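Local coordinates for pvivax hypothetical protein (Plasmodium vivax, PDB 2B30) that probably acts as a magnesium-dependent phosphatase of the haloacid dehalogenase (HAD) superfamily, Cof-like subfamily IIB, and holds a calcium ion in this crystal, at residues Lys17-Leu22 against Leu293-Asp298; Glu49-Ile54 against Leu84-Phe89; Gly91-Tyr96 against Tyr103-Tyr108; Thr117-Glu122 against Gln200-Lys205; Lys181-Leu186 against His215-Lys220. One frame throughout, in Å; residues are numbered along the deposited sequence.

Contact 1: residues Lys17-Leu22 against Leu293-Asp298; sequences KVEEAL and LKKVFD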
# COMPACT_ATOMS: atom_id res chain seq x y z
N LYS A 17 23.94 -15.21 0.90
CA LYS A 17 22.98 -14.07 0.74
C LYS A 17 21.56 -14.55 0.93
O LYS A 17 20.84 -14.09 1.82
CB LYS A 17 23.05 -13.45 -0.67
CG LYS A 17 24.09 -12.38 -0.88
CD LYS A 17 23.70 -11.42 -2.04
CE LYS A 17 23.47 -12.14 -3.37
NZ LYS A 17 23.49 -11.22 -4.55
N VAL A 18 21.17 -15.48 0.05
CA VAL A 18 19.80 -15.94 -0.07
C VAL A 18 19.44 -16.77 1.13
O VAL A 18 18.44 -16.50 1.81
CB VAL A 18 19.60 -16.78 -1.35
CG1 VAL A 18 18.21 -17.42 -1.37
CG2 VAL A 18 19.83 -15.92 -2.59
N GLU A 19 20.23 -17.80 1.40
CA GLU A 19 19.96 -18.65 2.55
C GLU A 19 20.19 -17.89 3.85
O GLU A 19 19.58 -18.19 4.87
CB GLU A 19 20.71 -19.98 2.47
CG GLU A 19 22.22 -19.89 2.32
CD GLU A 19 22.84 -21.24 1.97
OE1 GLU A 19 22.24 -22.00 1.17
OE2 GLU A 19 23.93 -21.55 2.49
N GLU A 20 21.05 -16.87 3.81
CA GLU A 20 21.19 -15.94 4.93
C GLU A 20 19.88 -15.16 5.10
O GLU A 20 19.29 -15.14 6.18
CB GLU A 20 22.36 -14.99 4.70
N ALA A 21 19.41 -14.56 4.01
CA ALA A 21 18.16 -13.79 4.01
C ALA A 21 16.91 -14.57 4.48
O ALA A 21 15.88 -13.96 4.80
CB ALA A 21 17.91 -13.21 2.61
N LEU A 22 17.00 -15.90 4.51
CA LEU A 22 15.89 -16.78 4.90
C LEU A 22 16.05 -17.38 6.31
O LEU A 22 15.21 -18.18 6.74
CB LEU A 22 15.77 -17.94 3.90
CG LEU A 22 15.37 -17.61 2.46
CD1 LEU A 22 15.65 -18.78 1.53
CD2 LEU A 22 13.91 -17.23 2.38
N LEU A 293 12.87 -21.66 -4.41
CA LEU A 293 12.03 -22.65 -3.71
C LEU A 293 12.87 -23.79 -3.12
O LEU A 293 12.57 -24.28 -2.02
CB LEU A 293 10.93 -23.21 -4.62
CG LEU A 293 9.92 -22.26 -5.26
CD1 LEU A 293 8.64 -23.01 -5.62
CD2 LEU A 293 9.58 -21.08 -4.36
N LYS A 294 13.92 -24.20 -3.84
CA LYS A 294 14.84 -25.23 -3.34
C LYS A 294 15.48 -24.78 -2.01
O LYS A 294 15.57 -25.56 -1.06
CB LYS A 294 15.91 -25.56 -4.38
N LYS A 295 15.90 -23.52 -1.95
CA LYS A 295 16.50 -22.99 -0.72
C LYS A 295 15.47 -22.81 0.40
O LYS A 295 15.82 -22.92 1.59
CB LYS A 295 17.25 -21.68 -1.00
CG LYS A 295 18.40 -21.86 -2.00
CD LYS A 295 19.68 -21.15 -1.57
CE LYS A 295 20.91 -21.62 -2.36
NZ LYS A 295 21.39 -22.99 -2.00
N VAL A 296 14.22 -22.57 0.03
CA VAL A 296 13.13 -22.53 1.01
C VAL A 296 12.81 -23.93 1.51
O VAL A 296 12.57 -24.10 2.71
CB VAL A 296 11.84 -21.87 0.43
CG1 VAL A 296 10.68 -21.98 1.43
CG2 VAL A 296 12.10 -20.41 0.10
N PHE A 297 12.82 -24.92 0.62
CA PHE A 297 12.48 -26.30 0.99
C PHE A 297 13.42 -26.88 2.04
O PHE A 297 12.96 -27.52 2.98
CB PHE A 297 12.47 -27.25 -0.22
CG PHE A 297 11.38 -26.96 -1.23
CD1 PHE A 297 10.14 -26.50 -0.83
CD2 PHE A 297 11.61 -27.17 -2.57
CE1 PHE A 297 9.16 -26.23 -1.76
CE2 PHE A 297 10.62 -26.91 -3.51
CZ PHE A 297 9.40 -26.44 -3.10
N ASP A 298 14.72 -26.65 1.90
CA ASP A 298 15.68 -27.25 2.83
C ASP A 298 15.87 -26.46 4.13
O ASP A 298 16.68 -26.85 4.97
CB ASP A 298 17.02 -27.58 2.15
CG ASP A 298 17.66 -26.39 1.50
OD1 ASP A 298 17.59 -25.29 2.09
OD2 ASP A 298 18.23 -26.56 0.40
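Lys295 of helix 288-297 points at the weakly bonded helical turn 18-21 near the N terminus of the model, and Val296 joins from the flank. Lys295 carries most of the contact. Its CG stands anti to the carbonyl carbon, and bends at chi2 and chi4 lead the chain across Val18 at about a right angle, with CD 4.0 Å from Val18 CG1. Beyond that methyl, NZ meets Glu19 OE1 at 3.4 Å, a salt bridge whose hydrogen bond is weak. Glu19 reaches it with an extended chain, although CG starts in the crowded position between backbone N and carbonyl carbon. Val296 follows: its CG2 touches Leu22 CD1 at 4.2 Å, the two side chains crossing nearly perpendicularly, and the same CD1 lies 4.1 Å from Lys295 O. Underneath, Leu22 and Val296 both rest on Leu244 of strand 243-247, while Val18 and Leu22 touch Phe263. The N-terminal turn and the C-terminal helix thus lie side by side over the central sheet of a HAD-type Rossmann-like α/β core.

Contact 2: residues Glu49-Ile54 against Leu84-Phe89; sequences ENIDAI and LKKMNF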
# COMPACT_ATOMS: atom_id res chain seq x y z
N GLU A 49 11.91 -26.72 -14.66
CA GLU A 49 12.41 -26.70 -13.26
C GLU A 49 11.42 -25.97 -12.37
O GLU A 49 11.21 -26.36 -11.22
CB GLU A 49 13.77 -26.01 -13.11
CG GLU A 49 14.78 -26.30 -14.19
CD GLU A 49 14.76 -25.26 -15.29
OE1 GLU A 49 15.16 -24.11 -15.02
OE2 GLU A 49 14.34 -25.58 -16.43
N ASN A 50 10.84 -24.89 -12.89
CA ASN A 50 9.86 -24.14 -12.13
C ASN A 50 8.59 -24.96 -11.89
O ASN A 50 8.04 -24.93 -10.79
CB ASN A 50 9.54 -22.82 -12.83
CG ASN A 50 10.67 -21.80 -12.73
OD1 ASN A 50 11.70 -22.04 -12.09
ND2 ASN A 50 10.47 -20.66 -13.37
N ILE A 51 8.16 -25.69 -12.91
CA ILE A 51 6.99 -26.57 -12.80
C ILE A 51 7.19 -27.63 -11.71
O ILE A 51 6.29 -27.86 -10.91
CB ILE A 51 6.62 -27.22 -14.16
CG1 ILE A 51 5.75 -26.28 -14.99
CG2 ILE A 51 5.83 -28.49 -13.98
CD1 ILE A 51 6.46 -25.06 -15.50
N ASP A 52 8.37 -28.25 -11.67
CA ASP A 52 8.67 -29.22 -10.61
C ASP A 52 8.72 -28.55 -9.24
O ASP A 52 8.30 -29.13 -8.24
CB ASP A 52 10.02 -29.92 -10.86
CG ASP A 52 10.00 -30.81 -12.08
OD1 ASP A 52 9.12 -31.70 -12.15
OD2 ASP A 52 10.86 -30.61 -12.97
N ALA A 53 9.25 -27.33 -9.21
CA ALA A 53 9.38 -26.58 -7.97
C ALA A 53 8.00 -26.36 -7.36
O ALA A 53 7.78 -26.63 -6.18
CB ALA A 53 10.06 -25.25 -8.22
N ILE A 54 7.08 -25.88 -8.19
CA ILE A 54 5.72 -25.69 -7.76
C ILE A 54 5.10 -27.04 -7.41
O ILE A 54 4.45 -27.17 -6.36
CB ILE A 54 4.91 -24.96 -8.83
CG1 ILE A 54 5.42 -23.52 -8.97
CG2 ILE A 54 3.41 -24.96 -8.47
CD1 ILE A 54 4.94 -22.80 -10.21
N LEU A 84 -0.38 -28.02 -15.64
CA LEU A 84 -1.35 -27.88 -14.56
C LEU A 84 -1.62 -29.23 -13.90
O LEU A 84 -1.73 -29.32 -12.67
CB LEU A 84 -2.67 -27.27 -15.08
CG LEU A 84 -2.64 -25.89 -15.77
CD1 LEU A 84 -4.05 -25.40 -16.01
CD2 LEU A 84 -1.84 -24.84 -14.99
N LYS A 85 -1.71 -30.28 -14.71
CA LYS A 85 -1.87 -31.65 -14.20
C LYS A 85 -0.63 -32.05 -13.44
O LYS A 85 -0.71 -32.57 -12.32
CB LYS A 85 -2.11 -32.63 -15.36
CG LYS A 85 -3.53 -32.63 -15.94
CD LYS A 85 -4.46 -33.52 -15.13
CE LYS A 85 -5.70 -33.94 -15.91
NZ LYS A 85 -6.53 -34.88 -15.10
N LYS A 86 0.53 -31.81 -14.05
CA LYS A 86 1.83 -32.15 -13.47
C LYS A 86 2.05 -31.47 -12.11
O LYS A 86 2.53 -32.11 -11.17
CB LYS A 86 2.93 -31.76 -14.45
CG LYS A 86 4.34 -32.20 -14.07
CD LYS A 86 5.33 -31.88 -15.20
CE LYS A 86 6.80 -32.05 -14.78
NZ LYS A 86 7.76 -31.53 -15.81
N MET A 87 1.70 -30.19 -12.00
CA MET A 87 1.85 -29.46 -10.73
C MET A 87 0.73 -29.77 -9.74
O MET A 87 0.94 -29.68 -8.53
CB MET A 87 1.82 -27.95 -10.98
CG MET A 87 2.96 -27.42 -11.80
SD MET A 87 2.85 -25.64 -11.96
CE MET A 87 1.37 -25.44 -12.96
N ASN A 88 -0.45 -30.11 -10.28
CA ASN A 88 -1.69 -30.15 -9.52
C ASN A 88 -2.04 -28.74 -9.02
O ASN A 88 -2.34 -28.53 -7.85
CB ASN A 88 -1.63 -31.15 -8.36
CG ASN A 88 -2.98 -31.45 -7.77
OD1 ASN A 88 -4.02 -31.21 -8.39
ND2 ASN A 88 -2.99 -31.97 -6.54
N PHE A 89 -2.00 -27.79 -9.95
CA PHE A 89 -2.25 -26.39 -9.67
C PHE A 89 -3.04 -25.77 -10.83
O PHE A 89 -2.72 -26.01 -11.99
CB PHE A 89 -0.93 -25.65 -9.51
CG PHE A 89 -1.08 -24.23 -9.09
CD1 PHE A 89 -1.49 -23.93 -7.79
CD2 PHE A 89 -0.84 -23.19 -9.97
CE1 PHE A 89 -1.64 -22.61 -7.38
CE2 PHE A 89 -0.98 -21.87 -9.58
CZ PHE A 89 -1.39 -21.58 -8.28
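Two helices of the Rossmann-like HAD core, 48-60 and 81-87, come together at the C-terminal end of the second, where the CA atoms of Ile54 and Met87 are 6.2 Å apart. A Schellman motif ends helix 81-87 here: Asn88 adopts positive phi (64°) as the C-prime residue, and Phe89 N bonds back to Leu84 O. Met87 is the apolar centre of the contact. Its CG, anti to the carbonyl carbon, packs on Ile51 at right angles to that side chain, and the chain runs extended to SD before chi3 (-67°) bends the terminal methyl aside. SD lies against the branch of Ile54, 3.6 Å from CG2, with CB and CD1 of the same isoleucine also near. Ile54 CG2 is anti to its backbone N, as is Ile51 CG2. Buried Phe89 packs onto Val64 and Ile66 of strand 63-67, and Phe79 of helix 72-79 also packs on Met87, so the end of helix 81-87 is fixed both to strand 63-67 and to helix 72-79.

On the more exposed flank Lys86 is stretched out from a CG anti to its backbone N (chi1 -173°). Its methylene chain passes across Ile51 CG2, coming within 3.6 Å at CD. The ammonium ends beside the Asp52 carboxylate in a long salt bridge, with Lys86 NZ 3.9 Å from Asp52 OD1.

Contact 3: residues Gly91-Tyr96 against Tyr103-Tyr108; sequences GMPGVY and YDQIGY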
# COMPACT_ATOMS: atom_id res chain seq x y z
N GLY A 91 -4.34 -22.29 -10.66
CA GLY A 91 -4.45 -20.85 -10.43
C GLY A 91 -5.26 -20.45 -9.22
O GLY A 91 -5.67 -19.30 -9.10
N MET A 92 -5.48 -21.39 -8.30
CA MET A 92 -6.26 -21.10 -7.11
C MET A 92 -5.52 -21.59 -5.87
O MET A 92 -5.23 -22.77 -5.75
CB MET A 92 -7.60 -21.78 -7.20
CG MET A 92 -8.37 -21.43 -8.43
SD MET A 92 -9.90 -22.34 -8.41
CE MET A 92 -9.33 -24.01 -8.75
N PRO A 93 -5.23 -20.69 -4.93
CA PRO A 93 -5.61 -19.28 -4.89
C PRO A 93 -4.83 -18.41 -5.89
O PRO A 93 -3.85 -18.88 -6.48
CB PRO A 93 -5.28 -18.87 -3.46
CG PRO A 93 -4.11 -19.76 -3.11
CD PRO A 93 -4.39 -21.07 -3.78
N GLY A 94 -5.26 -17.17 -6.06
CA GLY A 94 -4.56 -16.28 -6.96
C GLY A 94 -4.92 -14.81 -6.86
O GLY A 94 -6.05 -14.46 -6.54
N VAL A 95 -3.93 -13.97 -7.15
CA VAL A 95 -4.10 -12.53 -7.23
C VAL A 95 -3.86 -12.14 -8.69
O VAL A 95 -2.74 -12.25 -9.20
CB VAL A 95 -3.09 -11.80 -6.33
CG1 VAL A 95 -3.18 -10.30 -6.51
CG2 VAL A 95 -3.32 -12.18 -4.87
N TYR A 96 -4.91 -11.68 -9.35
CA TYR A 96 -4.86 -11.43 -10.77
C TYR A 96 -5.23 -9.99 -11.07
O TYR A 96 -5.86 -9.33 -10.25
CB TYR A 96 -5.79 -12.38 -11.48
CG TYR A 96 -5.42 -13.82 -11.24
CD1 TYR A 96 -4.27 -14.34 -11.80
CD2 TYR A 96 -6.19 -14.65 -10.41
CE1 TYR A 96 -3.91 -15.66 -11.59
CE2 TYR A 96 -5.82 -15.98 -10.19
CZ TYR A 96 -4.68 -16.46 -10.79
OH TYR A 96 -4.28 -17.75 -10.60
N TYR A 103 -8.91 -14.94 -6.11
CA TYR A 103 -9.60 -16.21 -5.88
C TYR A 103 -9.00 -16.95 -4.70
O TYR A 103 -7.77 -16.98 -4.54
CB TYR A 103 -9.50 -17.11 -7.11
CG TYR A 103 -10.18 -16.54 -8.32
CD1 TYR A 103 -11.55 -16.39 -8.38
CD2 TYR A 103 -9.44 -16.16 -9.43
CE1 TYR A 103 -12.17 -15.87 -9.50
CE2 TYR A 103 -10.05 -15.63 -10.56
CZ TYR A 103 -11.41 -15.49 -10.58
OH TYR A 103 -11.99 -14.97 -11.69
N ASP A 104 -9.85 -17.54 -3.86
CA ASP A 104 -9.33 -18.40 -2.79
C ASP A 104 -9.02 -19.78 -3.37
O ASP A 104 -9.26 -20.02 -4.56
CB ASP A 104 -10.26 -18.45 -1.54
CG ASP A 104 -11.57 -19.23 -1.76
OD1 ASP A 104 -11.89 -19.73 -2.86
OD2 ASP A 104 -12.31 -19.32 -0.77
N GLN A 105 -8.48 -20.66 -2.54
CA GLN A 105 -8.04 -21.98 -3.00
C GLN A 105 -9.16 -22.79 -3.69
O GLN A 105 -8.90 -23.57 -4.60
CB GLN A 105 -7.49 -22.76 -1.80
CG GLN A 105 -6.86 -24.08 -2.11
CD GLN A 105 -5.96 -24.50 -0.99
OE1 GLN A 105 -6.34 -24.46 0.18
NE2 GLN A 105 -4.74 -24.89 -1.33
N ILE A 106 -10.39 -22.57 -3.25
CA ILE A 106 -11.56 -23.28 -3.76
C ILE A 106 -12.18 -22.61 -5.01
O ILE A 106 -13.00 -23.21 -5.70
CB ILE A 106 -12.63 -23.40 -2.64
CG1 ILE A 106 -12.04 -24.12 -1.42
CG2 ILE A 106 -13.83 -24.13 -3.11
CD1 ILE A 106 -11.37 -25.46 -1.73
N GLY A 107 -11.78 -21.37 -5.30
CA GLY A 107 -12.32 -20.63 -6.44
C GLY A 107 -13.40 -19.61 -6.12
O GLY A 107 -14.11 -19.18 -7.01
N TYR A 108 -13.53 -19.21 -4.85
CA TYR A 108 -14.45 -18.13 -4.51
C TYR A 108 -13.85 -16.76 -4.85
O TYR A 108 -12.66 -16.51 -4.63
CB TYR A 108 -14.84 -18.16 -3.03
CG TYR A 108 -15.84 -17.10 -2.60
CD1 TYR A 108 -17.22 -17.32 -2.70
CD2 TYR A 108 -15.41 -15.89 -2.05
CE1 TYR A 108 -18.15 -16.35 -2.28
CE2 TYR A 108 -16.32 -14.91 -1.63
CZ TYR A 108 -17.69 -15.15 -1.75
OH TYR A 108 -18.60 -14.17 -1.33
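Gly94 and Tyr103 form the tight part of this contact, an antiparallel hydrogen-bonded pair where strands 94-96 and 101-103 meet. Gly94 N gives its hydrogen to an in-plane lone pair of Tyr103 O at 2.9 Å, and Tyr103 N returns a bond to Gly94 O, also 2.9 Å. Next to it, buried Pro93, preceded by a cis peptide bond, lies alongside Gln105, their CA atoms only 4.1 Å apart. Beside the pair, the Tyr96 and Tyr103 side chains cross at about a right angle and meet edge to edge, Tyr96 CE2 lying 3.7 Å from Tyr103 CD2. The Tyr96 ring occupies the side of Gly94 where a CB would stand. Its hydroxyl donates to a lone pair of Gly91 O at 2.6 Å, tying the strand back to the loop before it. Tyr103 OH has its partner in Glu142.

Toward solvent the contact loosens into the type I turn Asp104-Gly107, where the extended chain of Gln105 leads outward and Ile106 is exposed. Met92, bent at chi3, puts SD 3.6 Å from Gly107 CA, a glycine with positive phi. Just past the turn, Tyr108 N donates to Asp104 OD1 at 2.6 Å, from above the carboxylate plane.

Val95 bonds to Ile66 and Thr68, continuing the sheet into strand 63-67; Pro93 and Val95 pack on helix 225-235, whereas Tyr96 and Tyr103 lie against helix 72-79.

Contact 4: residues Thr117-Glu122 against Gln200-Lys205; sequences TDVYAE and QKFKNK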
# COMPACT_ATOMS: atom_id res chain seq x y z
N THR A 117 -17.32 3.92 -12.98
CA THR A 117 -17.95 4.18 -14.28
C THR A 117 -17.80 5.64 -14.77
O THR A 117 -17.76 5.90 -15.97
CB THR A 117 -19.45 3.82 -14.28
OG1 THR A 117 -20.16 4.79 -13.52
CG2 THR A 117 -19.69 2.43 -13.68
N ASP A 118 -17.73 6.60 -13.85
CA ASP A 118 -17.50 8.00 -14.24
C ASP A 118 -16.05 8.17 -14.72
O ASP A 118 -15.81 8.82 -15.74
CB ASP A 118 -17.85 8.98 -13.10
CG ASP A 118 -17.04 8.75 -11.82
OD1 ASP A 118 -17.28 7.74 -11.11
OD2 ASP A 118 -16.18 9.60 -11.49
N VAL A 119 -15.10 7.56 -14.02
CA VAL A 119 -13.69 7.59 -14.44
C VAL A 119 -13.49 6.80 -15.73
O VAL A 119 -12.72 7.22 -16.59
CB VAL A 119 -12.73 7.03 -13.34
CG1 VAL A 119 -11.27 7.13 -13.80
CG2 VAL A 119 -12.91 7.77 -12.03
N TYR A 120 -14.17 5.66 -15.86
CA TYR A 120 -14.03 4.83 -17.07
C TYR A 120 -14.52 5.58 -18.30
O TYR A 120 -13.87 5.56 -19.33
CB TYR A 120 -14.77 3.50 -16.93
CG TYR A 120 -14.62 2.62 -18.15
CD1 TYR A 120 -13.48 1.85 -18.35
CD2 TYR A 120 -15.63 2.56 -19.12
CE1 TYR A 120 -13.34 1.03 -19.48
CE2 TYR A 120 -15.50 1.75 -20.25
CZ TYR A 120 -14.36 0.99 -20.42
OH TYR A 120 -14.24 0.19 -21.53
N ALA A 121 -15.68 6.23 -18.17
CA ALA A 121 -16.21 7.07 -19.25
C ALA A 121 -15.19 8.12 -19.66
O ALA A 121 -14.95 8.35 -20.85
CB ALA A 121 -17.50 7.74 -18.82
N GLU A 122 -14.58 8.76 -18.67
CA GLU A 122 -13.61 9.78 -18.98
C GLU A 122 -12.44 9.14 -19.68
O GLU A 122 -11.92 9.67 -20.66
CB GLU A 122 -13.15 10.52 -17.73
CG GLU A 122 -12.28 11.72 -18.06
CD GLU A 122 -12.04 12.64 -16.87
OE1 GLU A 122 -12.16 12.17 -15.71
OE2 GLU A 122 -11.73 13.83 -17.11
N GLN A 200 -1.00 12.19 -15.92
CA GLN A 200 -1.41 13.50 -15.40
C GLN A 200 -2.87 13.82 -15.68
O GLN A 200 -3.50 14.58 -14.95
CB GLN A 200 -0.50 14.63 -15.92
CG GLN A 200 -0.40 14.72 -17.42
CD GLN A 200 0.36 15.95 -17.91
OE1 GLN A 200 0.64 16.07 -19.11
NE2 GLN A 200 0.68 16.86 -17.00
N LYS A 201 -3.42 13.26 -16.75
CA LYS A 201 -4.85 13.37 -17.00
C LYS A 201 -5.62 12.59 -15.91
O LYS A 201 -6.67 13.05 -15.45
CB LYS A 201 -5.22 12.84 -18.39
N PHE A 202 -5.07 11.44 -15.51
CA PHE A 202 -5.72 10.55 -14.54
C PHE A 202 -4.82 10.29 -13.32
O PHE A 202 -4.80 9.19 -12.75
CB PHE A 202 -6.13 9.23 -15.22
CG PHE A 202 -7.05 9.42 -16.40
CD1 PHE A 202 -8.43 9.52 -16.22
CD2 PHE A 202 -6.53 9.51 -17.68
CE1 PHE A 202 -9.27 9.71 -17.31
CE2 PHE A 202 -7.36 9.69 -18.77
CZ PHE A 202 -8.73 9.79 -18.59
N LYS A 203 -4.09 11.31 -12.91
CA LYS A 203 -3.41 11.27 -11.62
C LYS A 203 -4.47 11.21 -10.51
O LYS A 203 -5.51 11.85 -10.62
CB LYS A 203 -2.55 12.52 -11.46
CG LYS A 203 -1.38 12.33 -10.51
CD LYS A 203 -1.01 13.66 -9.87
CE LYS A 203 -0.31 13.44 -8.57
NZ LYS A 203 -0.38 14.67 -7.77
N ASN A 204 -4.20 10.43 -9.47
CA ASN A 204 -5.18 10.18 -8.39
C ASN A 204 -6.60 9.82 -8.88
O ASN A 204 -7.58 10.17 -8.24
CB ASN A 204 -5.29 11.37 -7.42
CG ASN A 204 -4.00 11.66 -6.68
OD1 ASN A 204 -3.16 12.41 -7.17
ND2 ASN A 204 -3.86 11.10 -5.49
N LYS A 205 -6.70 9.15 -10.03
CA LYS A 205 -7.98 8.65 -10.54
C LYS A 205 -7.88 7.19 -11.04
O LYS A 205 -8.90 6.50 -11.15
CB LYS A 205 -8.48 9.57 -11.65
CG LYS A 205 -8.84 10.96 -11.13
CD LYS A 205 -9.03 11.98 -12.23
CE LYS A 205 -10.36 11.81 -12.95
NZ LYS A 205 -10.62 12.97 -13.83
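In the α/β cap domain, as in other Cof-type HAD proteins, the start of helix 117-129 packs against the turn that leads from helix 191-201 into strand 206-210. Phe202, the first residue to leave helical angles, sends its ring back toward helix 117-129. Its CE1 lies 3.7 Å from Glu122 CG, while Glu122 O sits in the ring plane at the edge. The two side chains slide past each other in opposite directions, with carboxylate and ring planes 80° apart. Tyr126, one turn further on, meets Phe202 edge-to-face. One turn before Glu122, Val119 CG1, anti to its backbone N, rests 3.6 Å from Lys205 O. Lys203 and Asn204, at the outside of the turn, hydrogen-bond to backbone carbonyls of the second subunit, so the turn also belongs to the dimer interface. Finally, Glu122 is extended and Lys205 bends at chi3 (76°) to meet it nearly perpendicularly; Lys205 NZ donates to Glu122 OE1 at 2.6 Å, from 30° above the carboxylate plane, in a salt bridge.

Contact 5: residues Lys181-Leu186 against His215-Lys220; sequences KLMIVL and HAEVTK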
# COMPACT_ATOMS: atom_id res chain seq x y z
N LYS A 181 -9.34 -3.88 -16.33
CA LYS A 181 -8.06 -3.39 -16.80
C LYS A 181 -8.05 -3.02 -18.28
O LYS A 181 -8.63 -3.73 -19.11
CB LYS A 181 -6.97 -4.44 -16.55
CG LYS A 181 -5.59 -4.07 -17.06
CD LYS A 181 -4.55 -5.04 -16.56
CE LYS A 181 -4.53 -6.34 -17.35
NZ LYS A 181 -3.35 -6.40 -18.23
N LEU A 182 -7.37 -1.92 -18.61
CA LEU A 182 -7.01 -1.62 -19.99
C LEU A 182 -5.49 -1.71 -20.11
O LEU A 182 -4.77 -0.99 -19.40
CB LEU A 182 -7.47 -0.22 -20.41
CG LEU A 182 -8.92 0.21 -20.20
CD1 LEU A 182 -9.19 1.48 -20.96
CD2 LEU A 182 -9.89 -0.85 -20.65
N MET A 183 -5.00 -2.60 -20.96
CA MET A 183 -3.58 -2.66 -21.27
C MET A 183 -3.34 -1.98 -22.60
O MET A 183 -3.62 -2.55 -23.65
CB MET A 183 -3.07 -4.09 -21.35
CG MET A 183 -1.55 -4.18 -21.45
SD MET A 183 -1.03 -5.56 -22.46
CE MET A 183 0.75 -5.38 -22.37
N ILE A 184 -2.84 -0.75 -22.56
CA ILE A 184 -2.56 0.01 -23.78
C ILE A 184 -1.21 -0.45 -24.33
O ILE A 184 -0.16 -0.20 -23.72
CB ILE A 184 -2.57 1.53 -23.52
CG1 ILE A 184 -3.88 1.96 -22.84
CG2 ILE A 184 -2.40 2.30 -24.83
CD1 ILE A 184 -3.95 3.45 -22.54
N VAL A 185 -1.24 -1.14 -25.47
CA VAL A 185 -0.02 -1.57 -26.14
C VAL A 185 0.62 -0.37 -26.82
O VAL A 185 -0.02 0.34 -27.60
CB VAL A 185 -0.31 -2.70 -27.15
CG1 VAL A 185 0.92 -3.00 -27.98
CG2 VAL A 185 -0.77 -3.95 -26.42
N LEU A 186 1.88 -0.13 -26.50
CA LEU A 186 2.56 1.10 -26.89
C LEU A 186 3.81 0.83 -27.71
O LEU A 186 4.51 -0.17 -27.53
CB LEU A 186 2.90 1.94 -25.64
CG LEU A 186 2.08 3.22 -25.39
CD1 LEU A 186 0.65 3.15 -25.88
CD2 LEU A 186 2.11 3.59 -23.90
N HIS A 215 4.56 -0.73 -22.03
CA HIS A 215 3.11 -0.70 -22.22
C HIS A 215 2.44 -0.20 -20.94
O HIS A 215 3.02 -0.29 -19.86
CB HIS A 215 2.57 -2.08 -22.60
CG HIS A 215 3.33 -2.74 -23.73
ND1 HIS A 215 3.35 -2.24 -25.01
CD2 HIS A 215 4.07 -3.88 -23.75
CE1 HIS A 215 4.08 -3.03 -25.78
NE2 HIS A 215 4.53 -4.03 -25.04
N ALA A 216 1.23 0.34 -21.06
CA ALA A 216 0.49 0.85 -19.89
C ALA A 216 -0.58 -0.14 -19.43
O ALA A 216 -1.45 -0.50 -20.20
CB ALA A 216 -0.15 2.20 -20.19
N GLU A 217 -0.50 -0.59 -18.18
CA GLU A 217 -1.56 -1.38 -17.56
C GLU A 217 -2.36 -0.46 -16.66
O GLU A 217 -1.83 0.08 -15.69
CB GLU A 217 -0.97 -2.53 -16.74
CG GLU A 217 -0.61 -3.75 -17.56
CD GLU A 217 -0.16 -4.94 -16.69
OE1 GLU A 217 0.55 -4.74 -15.67
OE2 GLU A 217 -0.52 -6.09 -17.05
N VAL A 218 -3.64 -0.28 -16.99
CA VAL A 218 -4.53 0.65 -16.27
C VAL A 218 -5.56 -0.10 -15.42
O VAL A 218 -6.38 -0.82 -15.96
CB VAL A 218 -5.29 1.53 -17.28
CG1 VAL A 218 -6.21 2.51 -16.56
CG2 VAL A 218 -4.31 2.26 -18.16
N THR A 219 -5.50 0.08 -14.11
CA THR A 219 -6.46 -0.54 -13.18
C THR A 219 -7.08 0.49 -12.25
O THR A 219 -6.66 1.66 -12.24
CB THR A 219 -5.80 -1.64 -12.33
OG1 THR A 219 -4.53 -1.19 -11.84
CG2 THR A 219 -5.60 -2.90 -13.15
N LYS A 220 -8.07 0.07 -11.47
CA LYS A 220 -8.73 0.93 -10.49
C LYS A 220 -7.73 1.52 -9.48
O LYS A 220 -6.73 0.87 -9.14
CB LYS A 220 -9.81 0.13 -9.74
CG LYS A 220 -10.75 0.96 -8.85
CD LYS A 220 -11.71 0.04 -8.09
CE LYS A 220 -12.93 0.78 -7.56
NZ LYS A 220 -13.94 -0.20 -7.06
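Four backbone hydrogen bonds join antiparallel strands 181-184 and 216-220 in the cap-domain sheet, two for each of the hydrogen-bonded pairs Leu182-Val218 and Ile184-Ala216. The shortest include Val218 N to Leu182 O at 2.8 Å, its donor above the carbonyl plane. Beyond the strand end, His215 continues the pairing with its side chain: Leu186 N points almost straight (177°) at His215 ND1, 3.0 Å away in the ring plane, so ND1 is the acceptor. Lys181 NZ bridges to Glu217 OE2 at 3.1 Å after bending at chi3 and chi4. Glu217 OE1 bonds weakly to Asn98; the Glu217 side chain is about 8 Å from the bound calcium, on the face turned to the probable active site. On the other face Leu182 and Ile184 pack on helix 117-129, and Ile184 and Ala216 on helix 191-201; Val218 CB meets Leu182 CB. On the face of Lys181, Met183, Glu217 and Thr219, Lys181 lies alongside Thr219, and Met183 crosses Glu217 obliquely, its CE 3.8 Å from His215 CB.

How the contacts relate
From the N terminus, residues 17-22 wait for nearly the whole chain before 293-298 close contact 1, which therefore encloses the other four. Contact 2 closes a 29-residue excursion through strand 63-67 and helix 72-79, and contact 3 follows in series, closing a tight hairpin with six residues between its segments on the edge side of the eight-stranded core sheet. Contacts 1 and 2 touch through Leu293 and Phe297 on Ala53, so the terminal helix and helix 48-60 share one layer. The chain then enters the cap, where contacts 4 and 5 cross: their segments alternate, and Tyr120 packs on Leu182. Contacts 1 to 3 belong to the core, 4 and 5 to the cap.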